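Local coordinates for protein cephalosporin hydroxylase CMCI (Streptomyces clavuligerus, PDB 2BM8) that probably takes part in cephamycin biosynthesis as a methyltransferase-fold enzyme acting on the cephalosporin nucleus, at residues 16-21 against 62-67; 75-80 against 154-159; 85-90 against 158-163; 182-187 against 222-227; 210-215 against 228-233. The protein carries 3 engineered substitutions. One frame throughout, in Å; residues are numbered along the deposited sequence.

Contacts 2 to 5 are all built on one seven-stranded mixed sheet with the strand order 3-2-1-4-5-7-6 familiar from Rossmann-like methyltransferases, whereas contact 1 ties the N-terminal loop to the approach of helix 67-80. Contact 2 packs that helix on strand 155-159, contact 3 pairs the same strand with strand 84-88, contact 4 joins strand 182-185 to the loop entering strand 228-231, and contact 5 adds 211-214, outermost in this chain. Contacts 1 and 5 lie farthest apart, about 27 Å between centres, while contacts 3 and 4 are about 11 Å apart. Lys65 bridges Glu87 and Glu186, so that contacts 1, 3 and 4 meet at one charged cluster. Along the chain, contacts 4 and 5 interleave.

Contact 1. Residues 16-21 against 62-67; sequences RGLGED and RMLKDP
Arg62 makes all three hydrogen bonds of this contact, and its side chain can be followed outward atom by atom. CB heads toward the 16-21 loop, and CG lies beside the backbone N, anti to the carbonyl carbon (chi1 -65°). The chain then bends at chi3 (54°), with CD passing 3.4 Å from Asp21 O. Beyond NE, the guanidinium presents its outer end to the loop: NH1 and NH2 both donate to Leu18 O, at 2.9 and 2.8 Å. This carbonyl lies in the guanidinium plane, and NH2 approaches it nearly along its C=O axis. NH1 has a second acceptor in Asp21 O at 2.9 Å, approaching from above that carbonyl's plane. One arginine thus pins two carbonyls of an irregular loop, a way of fixing the N-terminal arm onto the Rossmann-like core where the hairpin strand 61-62 runs toward helix 67-80, whose N-cap is Asp66. Beside it, Leu64 crosses Leu18 obliquely, CD1 to CD2 at 4.0 Å, and the same Leu64 CD1 lies 3.4 Å from Gly17 O. On the loop, Asp21 OD1 turns to Ala23 N, while Glu20 OE2 accepts from Leu199 N of a neighbouring subunit.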
# COMPACT_ATOMS: atom_id res chain seq x y z
N ARG B 16 24.59 10.04 11.56
CA ARG B 16 23.77 9.73 10.40
C ARG B 16 24.14 8.38 9.76
O ARG B 16 25.27 8.18 9.32
CB ARG B 16 23.91 10.83 9.35
CG ARG B 16 23.03 10.59 8.12
CD ARG B 16 23.42 11.32 6.86
NE ARG B 16 22.48 10.90 5.82
CZ ARG B 16 22.53 9.73 5.16
NH1 ARG B 16 23.51 8.85 5.39
NH2 ARG B 16 21.60 9.45 4.24
N GLY B 17 23.18 7.46 9.71
CA GLY B 17 23.35 6.16 9.09
C GLY B 17 24.21 5.23 9.91
O GLY B 17 24.58 4.14 9.44
N LEU B 18 24.53 5.65 11.14
CA LEU B 18 25.42 4.92 12.02
C LEU B 18 24.77 4.63 13.35
O LEU B 18 24.68 3.49 13.77
CB LEU B 18 26.71 5.71 12.26
CG LEU B 18 27.52 6.21 11.06
CD1 LEU B 18 28.67 7.08 11.56
CD2 LEU B 18 28.02 5.06 10.20
N GLY B 19 24.32 5.67 14.04
CA GLY B 19 23.80 5.54 15.38
C GLY B 19 24.76 6.16 16.36
O GLY B 19 25.83 6.60 15.96
N GLU B 20 24.39 6.16 17.64
CA GLU B 20 25.14 6.85 18.68
C GLU B 20 26.37 6.09 19.16
O GLU B 20 27.31 6.69 19.67
CB GLU B 20 24.25 7.08 19.90
CG GLU B 20 23.37 8.31 19.80
CD GLU B 20 22.02 8.13 20.48
OE1 GLU B 20 21.33 7.11 20.20
OE2 GLU B 20 21.64 9.01 21.29
N ASP B 21 26.36 4.77 19.00
CA ASP B 21 27.30 3.90 19.69
C ASP B 21 27.76 2.76 18.78
O ASP B 21 26.95 1.93 18.39
CB ASP B 21 26.61 3.34 20.95
CG ASP B 21 27.58 2.70 21.94
OD1 ASP B 21 28.78 2.52 21.62
OD2 ASP B 21 27.20 2.35 23.09
N ARG B 62 28.15 -4.77 15.89
CA ARG B 62 27.09 -4.23 15.06
C ARG B 62 27.39 -4.50 13.60
O ARG B 62 28.54 -4.38 13.18
CB ARG B 62 26.97 -2.73 15.28
CG ARG B 62 26.52 -2.39 16.68
CD ARG B 62 26.20 -0.96 16.87
NE ARG B 62 25.23 -0.56 15.88
CZ ARG B 62 25.15 0.63 15.32
NH1 ARG B 62 25.97 1.63 15.66
NH2 ARG B 62 24.21 0.83 14.40
N MET B 63 26.36 -4.88 12.85
CA MET B 63 26.45 -5.13 11.42
C MET B 63 25.58 -4.12 10.71
O MET B 63 24.37 -4.21 10.78
CB MET B 63 25.91 -6.53 11.07
CG MET B 63 26.97 -7.59 10.86
SD MET B 63 27.82 -7.39 9.31
CE MET B 63 26.73 -8.13 8.21
N LEU B 64 26.21 -3.18 10.01
CA LEU B 64 25.47 -2.18 9.25
C LEU B 64 24.91 -2.73 7.94
O LEU B 64 24.08 -2.09 7.32
CB LEU B 64 26.35 -0.97 8.94
CG LEU B 64 26.76 -0.02 10.06
CD1 LEU B 64 26.60 1.41 9.57
CD2 LEU B 64 25.98 -0.21 11.34
N LYS B 65 25.36 -3.91 7.52
CA LYS B 65 24.83 -4.55 6.33
C LYS B 65 23.67 -5.46 6.71
O LYS B 65 23.83 -6.35 7.53
CB LYS B 65 25.94 -5.32 5.61
CG LYS B 65 27.04 -4.39 5.02
CD LYS B 65 28.06 -5.16 4.20
CE LYS B 65 29.29 -4.32 3.81
NZ LYS B 65 29.11 -2.85 3.95
N ASP B 66 22.50 -5.25 6.11
CA ASP B 66 21.33 -6.00 6.54
C ASP B 66 21.27 -7.41 5.93
O ASP B 66 22.09 -7.74 5.08
CB ASP B 66 20.03 -5.16 6.45
CG ASP B 66 19.60 -4.84 5.05
OD1 ASP B 66 19.76 -5.68 4.13
OD2 ASP B 66 19.04 -3.75 4.81
N PRO B 67 20.38 -8.27 6.44
CA PRO B 67 20.30 -9.66 5.97
C PRO B 67 20.18 -9.86 4.46
O PRO B 67 20.73 -10.82 3.96
CB PRO B 67 19.05 -10.18 6.68
CG PRO B 67 19.03 -9.44 7.95
CD PRO B 67 19.45 -8.04 7.56

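Contact 2. Residues 75-80 against 154-159; sequences DMLWEL and PLIFID
Helix 67-80 lies against the sheet of the Rossmann-like fold, and here residues 75-80 at its C-terminal end run nearly antiparallel to strand 155-159, at 153° with the short axes 10.7 Å apart. No hydrogen bond crosses between them, so the joint is made by apolar side chains alone. Its buried half centres on Ile156, which points at the helix with CG1 beside the backbone N (chi1 -58°) and thereby sends CD1 into the gap. Met76, with CG anti to its own backbone N, comes to meet it tip to tip, SD lying 3.8 Å from Ile156 CD1. Leu77 arrives at about a right angle and brings its CD1 to the same methyl at 3.8 Å. Ile184 of the next strand touches both Met76 and Ile156, continuing this core layer. The other half, around Leu80 and Pro154, is less deeply enclosed, both residues being partly exposed, although its contacts are just as close. Leu80 slides past the proline ring, and the peptide bond before Pro154 is cis. Away from the strand, Trp78 packs on Gly60 of a neighbouring subunit, while Glu79 forms a salt bridge with Arg34 of that subunit. Leu80 spans the two halves: CD2 is 3.6 Å from Pro154 CB, and CD1 reaches Ile156 CG1 at 3.9 Å.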
# COMPACT_ATOMS: atom_id res chain seq x y z
N ASP B 75 26.40 -15.08 -1.85
CA ASP B 75 26.37 -15.64 -3.21
C ASP B 75 27.56 -15.16 -4.03
O ASP B 75 28.18 -15.94 -4.73
CB ASP B 75 25.07 -15.27 -3.94
CG ASP B 75 23.81 -15.88 -3.29
OD1 ASP B 75 23.96 -16.88 -2.55
OD2 ASP B 75 22.65 -15.40 -3.45
N MET B 76 27.90 -13.88 -3.92
CA MET B 76 29.01 -13.30 -4.66
C MET B 76 30.32 -13.92 -4.23
O MET B 76 31.12 -14.32 -5.05
CB MET B 76 29.04 -11.80 -4.43
CG MET B 76 30.09 -11.06 -5.25
SD MET B 76 30.09 -9.31 -4.87
CE MET B 76 28.44 -8.83 -5.43
N LEU B 77 30.54 -14.03 -2.93
CA LEU B 77 31.72 -14.69 -2.41
C LEU B 77 31.84 -16.12 -2.93
O LEU B 77 32.91 -16.52 -3.38
CB LEU B 77 31.72 -14.67 -0.88
CG LEU B 77 32.50 -13.51 -0.27
CD1 LEU B 77 32.15 -12.17 -0.89
CD2 LEU B 77 32.29 -13.48 1.23
N TRP B 78 30.72 -16.84 -2.89
CA TRP B 78 30.67 -18.26 -3.26
C TRP B 78 31.00 -18.48 -4.73
O TRP B 78 31.68 -19.46 -5.08
CB TRP B 78 29.29 -18.85 -2.95
CG TRP B 78 29.23 -20.33 -3.17
CD1 TRP B 78 28.49 -20.99 -4.11
CD2 TRP B 78 29.95 -21.33 -2.45
NE1 TRP B 78 28.70 -22.34 -4.01
CE2 TRP B 78 29.60 -22.58 -3.01
CE3 TRP B 78 30.87 -21.31 -1.39
CZ2 TRP B 78 30.13 -23.80 -2.54
CZ3 TRP B 78 31.41 -22.53 -0.92
CH2 TRP B 78 31.02 -23.75 -1.50
N GLU B 79 30.54 -17.56 -5.57
CA GLU B 79 30.76 -17.63 -7.01
C GLU B 79 32.16 -17.14 -7.42
O GLU B 79 32.86 -17.80 -8.18
CB GLU B 79 29.67 -16.82 -7.72
CG GLU B 79 29.93 -16.53 -9.21
CD GLU B 79 28.86 -15.62 -9.79
OE1 GLU B 79 28.41 -14.67 -9.10
OE2 GLU B 79 28.45 -15.84 -10.94
N LEU B 80 32.56 -15.97 -6.93
CA LEU B 80 33.83 -15.31 -7.32
C LEU B 80 35.07 -15.89 -6.60
O LEU B 80 36.16 -15.99 -7.18
CB LEU B 80 33.70 -13.83 -7.00
CG LEU B 80 34.31 -12.73 -7.88
CD1 LEU B 80 35.07 -11.73 -6.98
CD2 LEU B 80 35.17 -13.22 -9.04
N PRO B 154 40.79 -12.86 -7.56
CA PRO B 154 39.89 -11.71 -7.72
C PRO B 154 39.74 -10.81 -6.49
O PRO B 154 40.20 -11.12 -5.38
CB PRO B 154 38.53 -12.37 -8.03
CG PRO B 154 38.84 -13.75 -8.44
CD PRO B 154 40.07 -14.13 -7.69
N LEU B 155 39.06 -9.70 -6.71
CA LEU B 155 39.02 -8.62 -5.74
C LEU B 155 37.68 -7.92 -5.75
O LEU B 155 37.13 -7.61 -6.80
CB LEU B 155 40.12 -7.63 -6.09
CG LEU B 155 40.35 -6.46 -5.16
CD1 LEU B 155 41.87 -6.31 -4.88
CD2 LEU B 155 39.78 -5.17 -5.75
N ILE B 156 37.13 -7.69 -4.56
CA ILE B 156 35.92 -6.89 -4.42
C ILE B 156 36.29 -5.60 -3.67
O ILE B 156 36.78 -5.66 -2.56
CB ILE B 156 34.84 -7.66 -3.63
CG1 ILE B 156 34.51 -8.97 -4.32
CG2 ILE B 156 33.59 -6.78 -3.45
CD1 ILE B 156 33.59 -9.86 -3.51
N PHE B 157 36.05 -4.47 -4.32
CA PHE B 157 36.28 -3.15 -3.74
C PHE B 157 34.92 -2.55 -3.39
O PHE B 157 34.07 -2.40 -4.25
CB PHE B 157 37.01 -2.27 -4.75
CG PHE B 157 37.45 -0.94 -4.21
CD1 PHE B 157 38.80 -0.68 -3.96
CD2 PHE B 157 36.52 0.06 -3.93
CE1 PHE B 157 39.21 0.54 -3.45
CE2 PHE B 157 36.92 1.28 -3.41
CZ PHE B 157 38.26 1.53 -3.17
N ILE B 158 34.72 -2.20 -2.12
CA ILE B 158 33.42 -1.73 -1.65
C ILE B 158 33.55 -0.32 -1.08
O ILE B 158 34.27 -0.09 -0.11
CB ILE B 158 32.84 -2.67 -0.57
CG1 ILE B 158 32.86 -4.11 -1.07
CG2 ILE B 158 31.40 -2.26 -0.22
CD1 ILE B 158 32.41 -5.11 -0.07
N ASP B 159 32.87 0.63 -1.72
CA ASP B 159 32.76 1.98 -1.21
C ASP B 159 31.61 2.15 -0.21
O ASP B 159 30.45 1.99 -0.57
CB ASP B 159 32.54 2.94 -2.37
CG ASP B 159 32.30 4.34 -1.91
OD1 ASP B 159 31.35 5.00 -2.43
OD2 ASP B 159 33.01 4.85 -1.00

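Contact 3. Residues 85-90 against 158-163; sequences IVELGV and IDNAHA. Engineered in segment 158-163: Asn160 (natural residue Asp).
Two backbone N-H groups grip Asp159 OD2: Ala161 N at 3.0 Å, from above the carboxylate plane, and His162 N at 2.8 Å, on the syn lone pair. The first bond makes an Asx turn, so the carboxylate shapes the loop at the C-terminal end of strand 155-159. This strand is paired in parallel with strand 84-88 in the middle of the Rossmann-like sheet, and methyltransferases of this fold usually bind their cofactor at the C-terminal ends of such strands. The backbones are stitched by Ile158 N to Val86 O, Leu88 N to Ile158 O and Asn160 N to Leu88 O; the middle bond is the straightest, at 166°. Gly89, at a positive phi of 95°, follows the strand as the chain turns off, and no side chain keeps it from the 160-161 backbone. On the sheet face of Asp159, Leu88 lies alongside it and puts CD1 3.6 Å from the doubly held OD2, while Leu88 CD2 meets Ala161 CB at 4.0 Å. The opposite face carries Glu87 and Ile158. Glu87 OE2 forms a salt bridge with Lys65, a charge that probably favours the ionised carboxylate. The engineered Asn160 crosses Glu87 obliquely, with amide and carboxylate nearly coplanar, and its ND2 donates to the syn lone pair of Glu87 OE1 at a very short 2.5 Å.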
# COMPACT_ATOMS: atom_id res chain seq x y z
N ILE B 85 39.16 -8.66 -0.26
CA ILE B 85 38.02 -7.78 -0.12
C ILE B 85 38.44 -6.49 0.58
O ILE B 85 38.98 -6.53 1.67
CB ILE B 85 36.91 -8.48 0.66
CG1 ILE B 85 36.36 -9.64 -0.17
CG2 ILE B 85 35.80 -7.49 1.01
CD1 ILE B 85 35.53 -10.59 0.62
N VAL B 86 38.18 -5.36 -0.08
CA VAL B 86 38.50 -4.03 0.43
C VAL B 86 37.24 -3.25 0.82
O VAL B 86 36.32 -3.12 0.02
CB VAL B 86 39.20 -3.20 -0.65
CG1 VAL B 86 39.55 -1.82 -0.12
CG2 VAL B 86 40.47 -3.91 -1.17
N GLU B 87 37.21 -2.73 2.05
CA GLU B 87 36.15 -1.83 2.51
C GLU B 87 36.72 -0.44 2.67
O GLU B 87 37.58 -0.24 3.50
CB GLU B 87 35.64 -2.27 3.89
CG GLU B 87 34.43 -3.18 3.84
CD GLU B 87 33.14 -2.45 3.53
OE1 GLU B 87 33.22 -1.29 3.06
OE2 GLU B 87 32.06 -3.03 3.78
N LEU B 88 36.24 0.51 1.87
CA LEU B 88 36.48 1.94 2.08
C LEU B 88 35.34 2.44 2.96
O LEU B 88 34.19 2.38 2.55
CB LEU B 88 36.45 2.68 0.73
CG LEU B 88 37.33 3.89 0.41
CD1 LEU B 88 36.64 4.71 -0.66
CD2 LEU B 88 37.68 4.78 1.62
N GLY B 89 35.66 2.91 4.17
CA GLY B 89 34.67 3.19 5.20
C GLY B 89 34.51 2.00 6.14
O GLY B 89 33.92 1.00 5.76
N VAL B 90 35.02 2.11 7.37
CA VAL B 90 35.09 0.97 8.29
C VAL B 90 34.08 1.04 9.45
O VAL B 90 33.40 0.03 9.73
CB VAL B 90 36.51 0.84 8.87
CG1 VAL B 90 36.56 -0.22 9.96
CG2 VAL B 90 37.49 0.51 7.77
N ILE B 158 34.72 -2.20 -2.12
CA ILE B 158 33.42 -1.73 -1.65
C ILE B 158 33.55 -0.32 -1.08
O ILE B 158 34.27 -0.09 -0.11
CB ILE B 158 32.84 -2.67 -0.57
CG1 ILE B 158 32.86 -4.11 -1.07
CG2 ILE B 158 31.40 -2.26 -0.22
CD1 ILE B 158 32.41 -5.11 -0.07
N ASP B 159 32.87 0.63 -1.72
CA ASP B 159 32.76 1.98 -1.21
C ASP B 159 31.61 2.15 -0.21
O ASP B 159 30.45 1.99 -0.57
CB ASP B 159 32.54 2.94 -2.37
CG ASP B 159 32.30 4.34 -1.91
OD1 ASP B 159 31.35 5.00 -2.43
OD2 ASP B 159 33.01 4.85 -1.00
N ASN B 160 31.95 2.46 1.04
CA ASN B 160 30.99 2.90 2.07
C ASN B 160 31.28 4.34 2.53
O ASN B 160 30.64 4.83 3.44
CB ASN B 160 31.00 1.96 3.28
CG ASN B 160 30.19 0.69 3.05
OD1 ASN B 160 28.96 0.73 2.93
ND2 ASN B 160 30.87 -0.46 2.99
N ALA B 161 32.21 5.04 1.89
CA ALA B 161 32.60 6.39 2.31
C ALA B 161 31.98 7.48 1.42
O ALA B 161 31.46 8.48 1.92
CB ALA B 161 34.12 6.52 2.34
N HIS B 162 32.06 7.27 0.11
CA HIS B 162 31.35 8.07 -0.89
C HIS B 162 31.85 9.51 -1.05
O HIS B 162 31.05 10.41 -1.33
CB HIS B 162 29.84 8.12 -0.62
CG HIS B 162 29.24 6.85 -0.10
ND1 HIS B 162 28.73 5.89 -0.93
CD2 HIS B 162 29.01 6.43 1.16
CE1 HIS B 162 28.22 4.91 -0.20
NE2 HIS B 162 28.38 5.21 1.07
N ALA B 163 33.15 9.74 -0.91
CA ALA B 163 33.69 11.10 -0.99
C ALA B 163 34.24 11.46 -2.37
O ALA B 163 33.77 12.40 -3.02
CB ALA B 163 34.76 11.32 0.10

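Contact 4. Residues 182-187 against 222-227; sequences YFIIED and SQLDRG
A type II beta turn, Leu224 to Gly227, brings the chain into strand 228-231 and sets it beside strand 182-185, the antiparallel join that distinguishes the methyltransferase sheet from an all-parallel Rossmann sheet. Gly227 N closes the turn on Leu224 O at 2.9 Å, and the O of the same Gly227 accepts from Ile185 N in a nearly straight bond (168°, 3.0 Å). Gly227 has no side chain, and its backbone comes close against the Ile185 carbonyl. Past the strand end, Asp187 N donates to Gln223 O at 2.8 Å, so two backbone bonds hold the loop, one at the turn's last residue and one just before the turn. Between them, Leu224 slips CD2 in among Ile184 and Glu186, 3.8 Å from Ile184 CG2 and 3.7 Å from Glu186 CG. Glu186 runs alongside this leucine, and its carboxylate goes on to Tyr73 OH and to a salt bridge with Lys65. The extended Gln223 side chain reaches Thr69, Asp66 N and Leu64 O, linking the loop to the start of helix 67-80. Gln223 also lies beside Asp187, their planar ends steeply inclined, and one water joins them, donating to Asp187 OD1 at 2.6 Å and accepting from Gln223 NE2 at 3.2 Å.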
# COMPACT_ATOMS: atom_id res chain seq x y z
N TYR B 182 35.04 -6.73 -8.69
CA TYR B 182 33.87 -5.93 -8.43
C TYR B 182 34.24 -4.56 -7.88
O TYR B 182 35.20 -4.42 -7.12
CB TYR B 182 32.95 -6.67 -7.46
CG TYR B 182 32.08 -7.71 -8.14
CD1 TYR B 182 32.53 -9.00 -8.36
CD2 TYR B 182 30.80 -7.39 -8.58
CE1 TYR B 182 31.72 -9.94 -8.99
CE2 TYR B 182 30.00 -8.32 -9.21
CZ TYR B 182 30.46 -9.59 -9.40
OH TYR B 182 29.66 -10.51 -10.03
N PHE B 183 33.54 -3.53 -8.31
CA PHE B 183 33.59 -2.23 -7.67
C PHE B 183 32.16 -1.93 -7.28
O PHE B 183 31.31 -1.81 -8.16
CB PHE B 183 34.15 -1.14 -8.59
CG PHE B 183 34.42 0.18 -7.89
CD1 PHE B 183 35.70 0.54 -7.53
CD2 PHE B 183 33.38 1.05 -7.58
CE1 PHE B 183 35.95 1.76 -6.89
CE2 PHE B 183 33.63 2.27 -6.94
CZ PHE B 183 34.92 2.61 -6.60
N ILE B 184 31.91 -1.80 -5.98
CA ILE B 184 30.56 -1.70 -5.44
C ILE B 184 30.35 -0.41 -4.64
O ILE B 184 31.14 -0.09 -3.74
CB ILE B 184 30.27 -2.92 -4.56
CG1 ILE B 184 30.11 -4.16 -5.45
CG2 ILE B 184 29.00 -2.71 -3.74
CD1 ILE B 184 30.24 -5.46 -4.73
N ILE B 185 29.28 0.30 -4.95
CA ILE B 185 28.92 1.49 -4.19
C ILE B 185 27.63 1.22 -3.47
O ILE B 185 26.58 1.08 -4.09
CB ILE B 185 28.79 2.71 -5.12
CG1 ILE B 185 30.16 3.08 -5.68
CG2 ILE B 185 28.22 3.90 -4.36
CD1 ILE B 185 30.12 3.80 -6.99
N GLU B 186 27.69 1.12 -2.15
CA GLU B 186 26.49 0.83 -1.37
C GLU B 186 25.73 2.13 -1.13
O GLU B 186 26.34 3.19 -1.06
CB GLU B 186 26.87 0.15 -0.06
CG GLU B 186 27.59 -1.19 -0.23
CD GLU B 186 27.64 -2.04 1.04
OE1 GLU B 186 27.16 -1.56 2.08
OE2 GLU B 186 28.17 -3.18 1.00
N ASP B 187 24.40 2.05 -1.09
CA ASP B 187 23.50 3.10 -0.60
C ASP B 187 23.37 4.35 -1.47
O ASP B 187 22.25 4.79 -1.76
CB ASP B 187 23.88 3.53 0.82
CG ASP B 187 23.73 2.40 1.83
OD1 ASP B 187 22.57 1.95 2.02
OD2 ASP B 187 24.69 1.91 2.47
N SER B 222 18.09 -3.52 -1.15
CA SER B 222 17.95 -2.06 -1.11
C SER B 222 19.28 -1.33 -0.85
O SER B 222 19.46 -0.22 -1.34
CB SER B 222 16.87 -1.65 -0.10
OG SER B 222 17.34 -1.70 1.24
N GLN B 223 20.23 -1.95 -0.15
CA GLN B 223 21.53 -1.29 0.07
C GLN B 223 22.44 -1.35 -1.16
O GLN B 223 23.22 -0.42 -1.39
CB GLN B 223 22.26 -1.88 1.29
CG GLN B 223 21.70 -1.41 2.66
CD GLN B 223 22.29 -2.20 3.82
OE1 GLN B 223 22.45 -3.44 3.72
NE2 GLN B 223 22.62 -1.51 4.94
N LEU B 224 22.37 -2.41 -1.94
CA LEU B 224 23.22 -2.55 -3.11
C LEU B 224 22.54 -2.10 -4.41
O LEU B 224 23.15 -2.11 -5.45
CB LEU B 224 23.63 -4.00 -3.26
CG LEU B 224 24.42 -4.58 -2.11
CD1 LEU B 224 24.58 -6.06 -2.32
CD2 LEU B 224 25.77 -3.87 -2.01
N ASP B 225 21.26 -1.74 -4.31
CA ASP B 225 20.42 -1.28 -5.41
C ASP B 225 21.21 -0.52 -6.45
O ASP B 225 21.78 0.53 -6.16
CB ASP B 225 19.34 -0.33 -4.84
CG ASP B 225 18.22 -0.05 -5.82
OD1 ASP B 225 18.25 -0.47 -6.98
OD2 ASP B 225 17.23 0.61 -5.49
N ARG B 226 21.24 -1.07 -7.67
CA ARG B 226 21.81 -0.41 -8.85
C ARG B 226 23.26 0.08 -8.67
O ARG B 226 23.67 1.02 -9.34
CB ARG B 226 20.92 0.76 -9.27
CG ARG B 226 19.55 0.37 -9.82
CD ARG B 226 18.58 1.56 -9.96
NE ARG B 226 18.03 1.96 -8.67
CZ ARG B 226 17.38 3.09 -8.42
NH1 ARG B 226 17.18 3.99 -9.37
NH2 ARG B 226 16.92 3.33 -7.20
N GLY B 227 24.03 -0.58 -7.79
CA GLY B 227 25.38 -0.13 -7.42
C GLY B 227 26.47 -1.18 -7.52
O GLY B 227 27.61 -0.93 -7.12
O HOH W 1 22.09 1.57 4.51

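Contact 5. Residues 210-215 against 228-233; sequences VLSMDM and VLRRVA
Arg230, Ser212 and Asp214 give up the most surface here; Ser212 and Arg230 share one face of the paired strands, and Asp214 points toward the partner strand. Ser212 and Arg230 form an antiparallel hydrogen-bonded pair: Ser212 N to Arg230 O and Arg230 N to Ser212 O both measure 3.0 Å. Ser212 OG occupies the crowded position between its backbone N and carbonyl carbon (chi1 80°), beside Arg230 CG, and bonds to Asp35 of a neighbouring subunit; Ser212 CB packs at 3.4 Å on Val232 CG2. Arg230, extended from CG to NE, carries its guanidinium across to Asp214, whose carboxylate carbon sits over one face of it. Asp214 OD2 and Arg230 NH1, 3.7 Å apart, make a long salt bridge in which no N-H points at the oxygen. The stronger partners lie outside: Tyr182 OH hydrogen-bonds Asp214 OD2, and Arg230 NH2 forms a salt bridge with the same Asp35. Asp214 N is held by Val228 O at 3.0 Å. On the reverse face, Leu211 crosses Leu229 at about a right angle, their CD1 atoms 4.2 Å apart. This is the antiparallel 7-6 pair that ends the methyltransferase sheet within one chain, continued through Met213 by a strand of the neighbouring subunit.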
# COMPACT_ATOMS: atom_id res chain seq x y z
N VAL B 210 34.52 -0.16 -19.60
CA VAL B 210 35.32 -0.81 -18.57
C VAL B 210 34.54 -1.42 -17.41
O VAL B 210 35.06 -2.29 -16.73
CB VAL B 210 36.36 0.18 -17.99
CG1 VAL B 210 37.38 0.56 -19.06
CG2 VAL B 210 35.70 1.41 -17.41
N LEU B 211 33.32 -0.96 -17.15
CA LEU B 211 32.52 -1.47 -16.04
C LEU B 211 31.09 -1.73 -16.49
O LEU B 211 30.53 -0.98 -17.29
CB LEU B 211 32.52 -0.47 -14.87
CG LEU B 211 33.80 -0.32 -14.03
CD1 LEU B 211 33.64 0.83 -13.05
CD2 LEU B 211 34.13 -1.60 -13.29
N SER B 212 30.51 -2.81 -15.97
CA SER B 212 29.14 -3.19 -16.25
C SER B 212 28.37 -3.19 -14.93
O SER B 212 28.97 -3.35 -13.88
CB SER B 212 29.09 -4.60 -16.84
OG SER B 212 29.18 -5.59 -15.79
N MET B 213 27.06 -3.00 -14.99
CA MET B 213 26.21 -3.28 -13.84
C MET B 213 25.82 -4.76 -13.87
O MET B 213 25.21 -5.22 -14.84
CB MET B 213 24.96 -2.41 -13.84
CG MET B 213 24.07 -2.65 -12.64
SD MET B 213 22.91 -1.33 -12.35
CE MET B 213 22.14 -1.20 -13.97
N ASP B 214 26.16 -5.48 -12.81
CA ASP B 214 25.88 -6.90 -12.72
C ASP B 214 24.44 -7.13 -12.28
O ASP B 214 24.10 -6.95 -11.13
CB ASP B 214 26.83 -7.55 -11.72
CG ASP B 214 26.67 -9.06 -11.66
OD1 ASP B 214 25.71 -9.59 -12.23
OD2 ASP B 214 27.47 -9.79 -11.06
N MET B 215 23.60 -7.57 -13.21
CA MET B 215 22.17 -7.62 -12.98
C MET B 215 21.70 -8.79 -12.14
O MET B 215 20.54 -8.80 -11.72
CB MET B 215 21.44 -7.65 -14.31
CG MET B 215 21.64 -6.41 -15.13
SD MET B 215 21.22 -4.89 -14.29
CE MET B 215 19.41 -4.93 -14.49
N VAL B 228 26.15 -2.35 -8.07
CA VAL B 228 27.08 -3.47 -8.16
C VAL B 228 27.70 -3.46 -9.54
O VAL B 228 27.04 -3.80 -10.52
CB VAL B 228 26.37 -4.82 -7.91
CG1 VAL B 228 27.35 -5.99 -8.02
CG2 VAL B 228 25.68 -4.83 -6.55
N LEU B 229 28.97 -3.04 -9.63
CA LEU B 229 29.66 -2.98 -10.91
C LEU B 229 30.80 -3.98 -10.96
O LEU B 229 31.36 -4.32 -9.93
CB LEU B 229 30.22 -1.58 -11.15
CG LEU B 229 29.31 -0.42 -10.74
CD1 LEU B 229 30.01 0.88 -11.02
CD2 LEU B 229 27.98 -0.50 -11.47
N ARG B 230 31.15 -4.45 -12.14
CA ARG B 230 32.37 -5.24 -12.29
C ARG B 230 33.12 -4.96 -13.58
O ARG B 230 32.62 -4.34 -14.51
CB ARG B 230 32.08 -6.74 -12.14
CG ARG B 230 31.03 -7.27 -13.06
CD ARG B 230 30.92 -8.79 -13.05
NE ARG B 230 30.29 -9.28 -14.28
CZ ARG B 230 29.77 -10.49 -14.43
NH1 ARG B 230 29.80 -11.37 -13.44
NH2 ARG B 230 29.21 -10.82 -15.58
N ARG B 231 34.36 -5.42 -13.62
CA ARG B 231 35.25 -5.18 -14.73
C ARG B 231 34.92 -6.13 -15.88
O ARG B 231 35.03 -7.34 -15.74
CB ARG B 231 36.70 -5.37 -14.26
CG ARG B 231 37.58 -4.19 -14.52
CD ARG B 231 37.63 -3.85 -15.96
NE ARG B 231 38.86 -3.18 -16.35
CZ ARG B 231 39.14 -2.86 -17.60
NH1 ARG B 231 38.27 -3.15 -18.56
NH2 ARG B 231 40.27 -2.24 -17.88
N VAL B 232 34.50 -5.56 -17.01
CA VAL B 232 34.22 -6.30 -18.25
C VAL B 232 35.55 -6.62 -18.95
O VAL B 232 36.57 -5.95 -18.71
CB VAL B 232 33.28 -5.49 -19.19
CG1 VAL B 232 33.07 -6.17 -20.56
CG2 VAL B 232 31.96 -5.26 -18.53
N ALA B 233 35.53 -7.66 -19.80
CA ALA B 233 36.71 -8.10 -20.56
C ALA B 233 37.46 -6.96 -21.27
O ALA B 233 36.85 -6.07 -21.88
CB ALA B 233 36.31 -9.21 -21.58